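Local coordinates for hypothetical protein PSPTO_2114 (PDB 2ODA) that is of uncertain function but belongs to the haloacid dehalogenase (HAD) superfamily, in a Pseudomonas-specific subfamily thought to have a novel biochemical role, at residues V169-D174 / A184-R189; V109-D114 / D174-L179. One frame throughout, in Å; residues are numbered along the deposited sequence.

Contact 1. Residues V169-D174 / A184-R189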
ATOM      1  N   VAL B 169      -1.012 -16.571  -3.681  1.00  7.71           N
ATOM      2  CA  VAL B 169       0.391 -16.383  -3.271  1.00  7.45           C
ATOM      3  C   VAL B 169       1.326 -16.592  -4.469  1.00  7.84           C
ATOM      4  O   VAL B 169       1.062 -17.436  -5.325  1.00  8.35           O
ATOM      5  CB  VAL B 169       0.736 -17.347  -2.113  1.00  7.85           C
ATOM      6  CG1 VAL B 169       2.240 -17.416  -1.821  1.00  9.36           C
ATOM      7  CG2 VAL B 169      -0.063 -16.988  -0.873  1.00  8.18           C
ATOM      8  N   HIS B 170       2.432 -15.840  -4.507  1.00  7.76           N
ATOM      9  CA  HIS B 170       3.289 -15.762  -5.677  1.00  6.76           C
ATOM     10  C   HIS B 170       4.309 -16.905  -5.821  1.00  7.46           C
ATOM     11  O   HIS B 170       4.644 -17.318  -6.947  1.00  6.85           O
ATOM     12  CB  HIS B 170       3.979 -14.395  -5.674  1.00  7.50           C
ATOM     13  CG  HIS B 170       3.018 -13.256  -5.816  1.00  6.16           C
ATOM     14  ND1 HIS B 170       2.573 -12.516  -4.742  1.00  7.71           N
ATOM     15  CD2 HIS B 170       2.359 -12.783  -6.900  1.00  7.57           C
ATOM     16  CE1 HIS B 170       1.711 -11.605  -5.166  1.00  7.70           C
ATOM     17  NE2 HIS B 170       1.562 -11.747  -6.472  1.00  7.31           N
ATOM     18  N   SER B 171       4.819 -17.393  -4.689  1.00  6.88           N
ATOM     19  CA  SER B 171       5.760 -18.514  -4.664  1.00  6.63           C
ATOM     20  C   SER B 171       5.572 -19.236  -3.341  1.00  6.65           C
ATOM     21  O   SER B 171       5.280 -18.602  -2.341  1.00  6.66           O
ATOM     22  CB  SER B 171       7.232 -18.030  -4.741  1.00  6.77           C
ATOM     23  OG  SER B 171       7.485 -17.274  -5.913  1.00  7.96           O
ATOM     24  N   VAL B 172       5.735 -20.562  -3.354  1.00  6.63           N
ATOM     25  CA  VAL B 172       5.714 -21.354  -2.126  1.00  6.07           C
ATOM     26  C   VAL B 172       6.999 -22.161  -1.994  1.00  6.07           C
ATOM     27  O   VAL B 172       7.460 -22.792  -2.955  1.00  6.80           O
ATOM     28  CB  VAL B 172       4.481 -22.336  -2.048  1.00  5.98           C
ATOM     29  CG1 VAL B 172       4.478 -23.092  -0.708  1.00  5.18           C
ATOM     30  CG2 VAL B 172       3.136 -21.574  -2.195  1.00  5.79           C
ATOM     31  N   ILE B 173       7.559 -22.144  -0.787  1.00  6.24           N
ATOM     32  CA  ILE B 173       8.782 -22.847  -0.450  1.00  6.74           C
ATOM     33  C   ILE B 173       8.593 -23.662   0.833  1.00  6.66           C
ATOM     34  O   ILE B 173       7.684 -23.399   1.625  1.00  5.75           O
ATOM     35  CB  ILE B 173      10.000 -21.869  -0.292  1.00  6.49           C
ATOM     36  CG1 ILE B 173       9.689 -20.753   0.737  1.00  7.28           C
ATOM     37  CG2 ILE B 173      10.370 -21.303  -1.692  1.00  7.50           C
ATOM     38  CD1 ILE B 173      10.878 -19.818   1.090  1.00  6.93           C
ATOM     39  N   ASP B 174       9.474 -24.636   1.028  1.00  7.66           N
ATOM     40  CA  ASP B 174       9.318 -25.608   2.119  1.00  7.79           C
ATOM     41  C   ASP B 174       9.725 -25.014   3.470  1.00  7.85           C
ATOM     42  O   ASP B 174       9.216 -25.433   4.518  1.00  7.90           O
ATOM     43  CB  ASP B 174      10.214 -26.808   1.873  1.00  7.99           C
ATOM     44  CG  ASP B 174       9.703 -27.748   0.786  1.00  8.97           C
ATOM     45  OD1 ASP B 174       8.600 -27.560   0.217  1.00  7.22           O
ATOM     46  OD2 ASP B 174      10.470 -28.705   0.511  1.00 10.81           O
ATOM     47  N   ALA B 184      15.425 -14.558  -5.326  1.00  7.90           N
ATOM     48  CA  ALA B 184      16.153 -14.373  -6.599  1.00  8.41           C
ATOM     49  C   ALA B 184      15.246 -14.659  -7.796  1.00  8.70           C
ATOM     50  O   ALA B 184      15.296 -13.947  -8.812  1.00  8.61           O
ATOM     51  CB  ALA B 184      17.438 -15.242  -6.643  1.00  8.48           C
ATOM     52  N   ASP B 185      14.392 -15.680  -7.678  1.00  8.04           N
ATOM     53  CA  ASP B 185      13.481 -16.009  -8.784  1.00  8.06           C
ATOM     54  C   ASP B 185      12.361 -14.966  -8.929  1.00  7.94           C
ATOM     55  O   ASP B 185      11.946 -14.653 -10.046  1.00  8.28           O
ATOM     56  CB  ASP B 185      12.937 -17.439  -8.654  1.00  7.96           C
ATOM     57  CG  ASP B 185      12.654 -18.068 -10.001  1.00 11.50           C
ATOM     58  OD1 ASP B 185      13.570 -18.045 -10.870  1.00 12.36           O
ATOM     59  OD2 ASP B 185      11.509 -18.519 -10.206  1.00 11.63           O
ATOM     60  N   ILE B 186      11.880 -14.409  -7.815  1.00  7.03           N
ATOM     61  CA  ILE B 186      10.928 -13.283  -7.896  1.00  6.91           C
ATOM     62  C   ILE B 186      11.580 -12.053  -8.555  1.00  6.86           C
ATOM     63  O   ILE B 186      10.943 -11.341  -9.360  1.00  6.89           O
ATOM     64  CB  ILE B 186      10.296 -12.968  -6.530  1.00  6.81           C
ATOM     65  CG1 ILE B 186       9.275 -14.084  -6.176  1.00  7.07           C
ATOM     66  CG2 ILE B 186       9.627 -11.564  -6.536  1.00  7.60           C
ATOM     67  CD1 ILE B 186       8.787 -14.076  -4.675  1.00  6.41           C
ATOM     68  N   ALA B 187      12.850 -11.812  -8.245  1.00  7.00           N
ATOM     69  CA  ALA B 187      13.551 -10.671  -8.861  1.00  7.69           C
ATOM     70  C   ALA B 187      13.606 -10.835 -10.384  1.00  8.37           C
ATOM     71  O   ALA B 187      13.395  -9.866 -11.115  1.00  9.14           O
ATOM     72  CB  ALA B 187      14.953 -10.519  -8.273  1.00  8.84           C
ATOM     73  N   LEU B 188      13.875 -12.064 -10.845  1.00  9.40           N
ATOM     74  CA  LEU B 188      13.868 -12.424 -12.268  1.00  9.92           C
ATOM     75  C   LEU B 188      12.497 -12.216 -12.886  1.00  9.40           C
ATOM     76  O   LEU B 188      12.382 -11.575 -13.936  1.00 10.39           O
ATOM     77  CB  LEU B 188      14.339 -13.875 -12.477  1.00  9.58           C
ATOM     78  CG  LEU B 188      14.562 -14.444 -13.902  1.00 10.57           C
ATOM     79  CD1 LEU B 188      15.544 -13.595 -14.768  1.00 10.59           C
ATOM     80  CD2 LEU B 188      15.059 -15.925 -13.824  1.00 10.71           C
ATOM     81  N   ARG B 189      11.454 -12.736 -12.245  1.00  9.04           N
ATOM     82  CA  ARG B 189      10.061 -12.429 -12.678  1.00  8.84           C
ATOM     83  C   ARG B 189       9.784 -10.916 -12.807  1.00  9.35           C
ATOM     84  O   ARG B 189       9.254 -10.454 -13.824  1.00  8.34           O
ATOM     85  CB  ARG B 189       9.020 -13.115 -11.770  1.00  8.23           C
ATOM     86  CG  ARG B 189       8.976 -14.613 -11.982  1.00  8.12           C
ATOM     87  CD  ARG B 189       8.443 -15.381 -10.771  1.00  8.07           C
ATOM     88  NE  ARG B 189       7.061 -15.016 -10.475  1.00  7.90           N
ATOM     89  CZ  ARG B 189       6.312 -15.594  -9.545  1.00  7.50           C
ATOM     90  NH1 ARG B 189       6.805 -16.600  -8.838  1.00  8.07           N
ATOM     91  NH2 ARG B 189       5.059 -15.180  -9.349  1.00  8.24           N
TER
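A turn at chi3 (63°) bends the side chain of Arg-189 so that its guanidinium end faces the backbone of His-170 and Ser-171. On the opposing segment, the hydroxyl of Ser-171 stands beside its own backbone N, anti to the carbonyl carbon, which carries OG to the same meeting point. The result illustrates how one carbonyl oxygen can take two N-H donors from a single guanidinium. Both terminal nitrogens of Arg-189 converge end-on on His-170 O: NH1 donates over 3.0 Å with an N-H...O angle of 157°, while the NH2 bond to the same oxygen is longer, 3.2 Å, and more bent, at 140°. The oxygen lies in the guanidinium plane, but from its own side both donors arrive out of the carbonyl plane and on the same face of it, NH1 well above it and NH2 tilted less. Ser-171 OG sits 3.1 Å from Arg-189 NH1, obliquely to the guanidinium, and the CG1 branch of Ile-186 flanks this hydroxyl, CG1 and CD1 each 3.7 Å from Ser-171 OG.

The contact belongs to the final beta-alpha unit of a Rossmann-like parallel sheet of the HAD type: strand 171-173, at the sheet's edge, is followed by helix 179-191, whose later turns fold back beside the start of that strand. Elsewhere the cation has a charged partner: its NE forms a salt bridge with Glu-194, which probably limits rotation of the guanidinium. Arg-189 NH2 lies at the edge of the His-170 ring, near its plane, and 3.9 Å from His-170 CB; the ring bonds through ND1 to Thr-128 N and through NE2 to Pro-196 OXT. Ile-186, in turn, packs against Trp-127 and Phe-6.

Contact 2. Residues V109-D114 / D174-L179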
ATOM      1  N   VAL B 109       8.039  -7.519   0.019  1.00  6.31           N
ATOM      2  CA  VAL B 109       7.600  -8.923   0.082  1.00  6.29           C
ATOM      3  C   VAL B 109       7.118  -9.282   1.487  1.00  6.00           C
ATOM      4  O   VAL B 109       7.673  -8.799   2.474  1.00  5.55           O
ATOM      5  CB  VAL B 109       8.747  -9.898  -0.291  1.00  5.60           C
ATOM      6  CG1 VAL B 109       8.228 -11.340  -0.403  1.00  5.68           C
ATOM      7  CG2 VAL B 109       9.426  -9.473  -1.600  1.00  6.59           C
ATOM      8  N   LEU B 110       6.080 -10.127   1.556  1.00  5.68           N
ATOM      9  CA  LEU B 110       5.619 -10.681   2.824  1.00  5.34           C
ATOM     10  C   LEU B 110       5.849 -12.176   2.758  1.00  5.07           C
ATOM     11  O   LEU B 110       5.463 -12.825   1.789  1.00  5.46           O
ATOM     12  CB  LEU B 110       4.110 -10.415   3.051  1.00  5.16           C
ATOM     13  CG  LEU B 110       3.468 -11.259   4.177  1.00  4.71           C
ATOM     14  CD1 LEU B 110       3.970 -10.832   5.561  1.00  2.87           C
ATOM     15  CD2 LEU B 110       1.932 -11.146   4.129  1.00  4.88           C
ATOM     16  N   ILE B 111       6.463 -12.711   3.796  1.00  5.20           N
ATOM     17  CA  ILE B 111       6.665 -14.147   3.918  1.00  5.79           C
ATOM     18  C   ILE B 111       5.840 -14.624   5.121  1.00  5.33           C
ATOM     19  O   ILE B 111       5.991 -14.078   6.207  1.00  4.55           O
ATOM     20  CB  ILE B 111       8.155 -14.450   4.166  1.00  4.82           C
ATOM     21  CG1 ILE B 111       9.003 -13.915   2.990  1.00  6.01           C
ATOM     22  CG2 ILE B 111       8.387 -15.961   4.346  1.00  6.05           C
ATOM     23  CD1 ILE B 111       9.769 -12.631   3.299  1.00  6.97           C
ATOM     24  N   SER B 112       5.015 -15.663   4.920  1.00  6.59           N
ATOM     25  CA  SER B 112       4.136 -16.219   5.976  1.00  6.20           C
ATOM     26  C   SER B 112       3.659 -17.622   5.555  1.00  6.50           C
ATOM     27  O   SER B 112       3.646 -17.943   4.370  1.00  5.54           O
ATOM     28  CB  SER B 112       2.915 -15.304   6.184  1.00  6.93           C
ATOM     29  OG  SER B 112       2.056 -15.772   7.223  1.00  6.40           O
ATOM     30  N   GLY B 113       3.266 -18.446   6.525  1.00  6.18           N
ATOM     31  CA  GLY B 113       2.441 -19.621   6.220  1.00  6.17           C
ATOM     32  C   GLY B 113       0.974 -19.511   6.614  1.00  6.75           C
ATOM     33  O   GLY B 113       0.222 -20.488   6.494  1.00  7.43           O
ATOM     34  N   ASP B 114       0.545 -18.322   7.044  1.00  6.69           N
ATOM     35  CA  ASP B 114      -0.809 -18.134   7.568  1.00  6.94           C
ATOM     36  C   ASP B 114      -1.698 -17.509   6.496  1.00  6.43           C
ATOM     37  O   ASP B 114      -1.415 -16.407   6.026  1.00  5.22           O
ATOM     38  CB  ASP B 114      -0.798 -17.226   8.815  1.00  7.43           C
ATOM     39  CG  ASP B 114      -2.182 -17.082   9.455  1.00  9.01           C
ATOM     40  OD1 ASP B 114      -3.158 -16.890   8.734  1.00 13.86           O
ATOM     41  OD2 ASP B 114      -2.296 -17.120  10.679  1.00 10.81           O
ATOM     42  N   ASP B 174       9.474 -24.636   1.028  1.00  7.66           N
ATOM     43  CA  ASP B 174       9.318 -25.608   2.119  1.00  7.79           C
ATOM     44  C   ASP B 174       9.725 -25.014   3.470  1.00  7.85           C
ATOM     45  O   ASP B 174       9.216 -25.433   4.518  1.00  7.90           O
ATOM     46  CB  ASP B 174      10.214 -26.808   1.873  1.00  7.99           C
ATOM     47  CG  ASP B 174       9.703 -27.748   0.786  1.00  8.97           C
ATOM     48  OD1 ASP B 174       8.600 -27.560   0.217  1.00  7.22           O
ATOM     49  OD2 ASP B 174      10.470 -28.705   0.511  1.00 10.81           O
ATOM     50  N   HIS B 175      10.698 -24.103   3.449  1.00  6.54           N
ATOM     51  CA  HIS B 175      11.260 -23.535   4.686  1.00  7.04           C
ATOM     52  C   HIS B 175      12.097 -22.326   4.332  1.00  7.22           C
ATOM     53  O   HIS B 175      12.437 -22.131   3.170  1.00  6.44           O
ATOM     54  CB  HIS B 175      12.128 -24.587   5.441  1.00  6.57           C
ATOM     55  CG  HIS B 175      13.218 -25.185   4.602  1.00  8.19           C
ATOM     56  ND1 HIS B 175      14.424 -24.554   4.381  1.00  9.78           N
ATOM     57  CD2 HIS B 175      13.277 -26.348   3.917  1.00  7.71           C
ATOM     58  CE1 HIS B 175      15.181 -25.308   3.596  1.00  8.51           C
ATOM     59  NE2 HIS B 175      14.500 -26.397   3.294  1.00  8.03           N
ATOM     60  N   LEU B 176      12.471 -21.548   5.350  1.00  7.86           N
ATOM     61  CA  LEU B 176      13.272 -20.328   5.151  1.00  8.40           C
ATOM     62  C   LEU B 176      14.675 -20.535   4.559  1.00  8.83           C
ATOM     63  O   LEU B 176      15.275 -19.592   4.036  1.00  9.00           O
ATOM     64  CB  LEU B 176      13.345 -19.507   6.438  1.00  8.55           C
ATOM     65  CG  LEU B 176      12.020 -18.919   6.944  1.00  9.76           C
ATOM     66  CD1 LEU B 176      12.232 -18.205   8.276  1.00  8.24           C
ATOM     67  CD2 LEU B 176      11.418 -17.971   5.893  1.00  8.75           C
ATOM     68  N   GLY B 177      15.201 -21.755   4.620  1.00  8.78           N
ATOM     69  CA  GLY B 177      16.503 -22.022   3.991  1.00  9.83           C
ATOM     70  C   GLY B 177      16.421 -21.785   2.484  1.00 10.10           C
ATOM     71  O   GLY B 177      17.443 -21.609   1.799  1.00 11.40           O
ATOM     72  N   GLU B 178      15.203 -21.832   1.957  1.00  9.12           N
ATOM     73  CA  GLU B 178      14.966 -21.622   0.521  1.00  9.24           C
ATOM     74  C   GLU B 178      14.630 -20.178   0.169  1.00  8.56           C
ATOM     75  O   GLU B 178      14.371 -19.855  -1.004  1.00  7.70           O
ATOM     76  CB  GLU B 178      13.827 -22.536   0.041  1.00  8.92           C
ATOM     77  CG  GLU B 178      14.162 -24.012   0.052  1.00 11.80           C
ATOM     78  CD  GLU B 178      15.229 -24.396  -0.972  1.00 16.29           C
ATOM     79  OE1 GLU B 178      15.381 -23.672  -1.975  1.00 16.26           O
ATOM     80  OE2 GLU B 178      15.913 -25.426  -0.779  1.00 16.34           O
ATOM     81  N   LEU B 179      14.648 -19.293   1.168  1.00  8.05           N
ATOM     82  CA  LEU B 179      14.205 -17.920   0.925  1.00  8.26           C
ATOM     83  C   LEU B 179      15.076 -17.180  -0.097  1.00  8.40           C
ATOM     84  O   LEU B 179      14.563 -16.473  -0.943  1.00  7.39           O
ATOM     85  CB  LEU B 179      14.132 -17.107   2.224  1.00  7.97           C
ATOM     86  CG  LEU B 179      13.655 -15.655   2.065  1.00  7.16           C
ATOM     87  CD1 LEU B 179      12.178 -15.594   1.632  1.00  7.33           C
ATOM     88  CD2 LEU B 179      13.821 -14.950   3.369  1.00  4.25           C
TER
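Next to Leu-176 and Leu-179, the two leucines that meet Ile-111, the imidazole of His-175 carries Glu-178 CG over one face, 3.8 Å above the ring plane and displaced toward the rim, while Gly-177 CA lies at its edge in the ring plane. A weak bond from Gly-177 N to His-175 ND1 closes this turn. Leu-176 opens the 3-10 segment 176-178 and Leu-179 the helix that follows, and both meet strand 109-112. Ile-111 answers with both branches. With CG1 anti to the carbonyl carbon (chi1 -60°), Ile-111 CG1 reaches Leu-179 CD1 at 3.8 Å, and its CG2 meets Leu-176 CD2 at 4.0 Å; both pairs meet at a slant. Leu-179 also rests on Phe-11 and Ile-129, so helix 179-191 begins over central strands of the HAD-like sheet. At the end of the strand, Ser-112 OG accepts from Asp-114 N (3.0 Å) in an ST turn, and Asp-114 caps the following helix through Arg-116 N. The Gly-Asp step here is consistent with the acidic motif IV of HAD enzymes. Across the segments no hydrogen bond forms: the fit is apolar and buried, so it should depend on shape and the exclusion of water rather than on direction.

How the contacts relate
After strands 9-12, 55-58 and 78-79, the chain reaches strand 109-112, then runs through strand 127-131 and helix 150-167 to edge strand 171-173. Contact 2 closes the long loop of 59 residues between 109-114 and 174-179. Contact 1 closes a short one of nine residues, from 169-174 to 184-189. The two cross rather than nest, because contact 1 starts at 169-174, inside the loop of contact 2 and sharing Asp-174 with its second arm, and ends at 184-189, beyond it. Ile-173 CD1 lies 3.8 Å from Leu-179 N. Together they tie helix 179-191 to the same sheet, its start over a central strand and its later turns beside the edge.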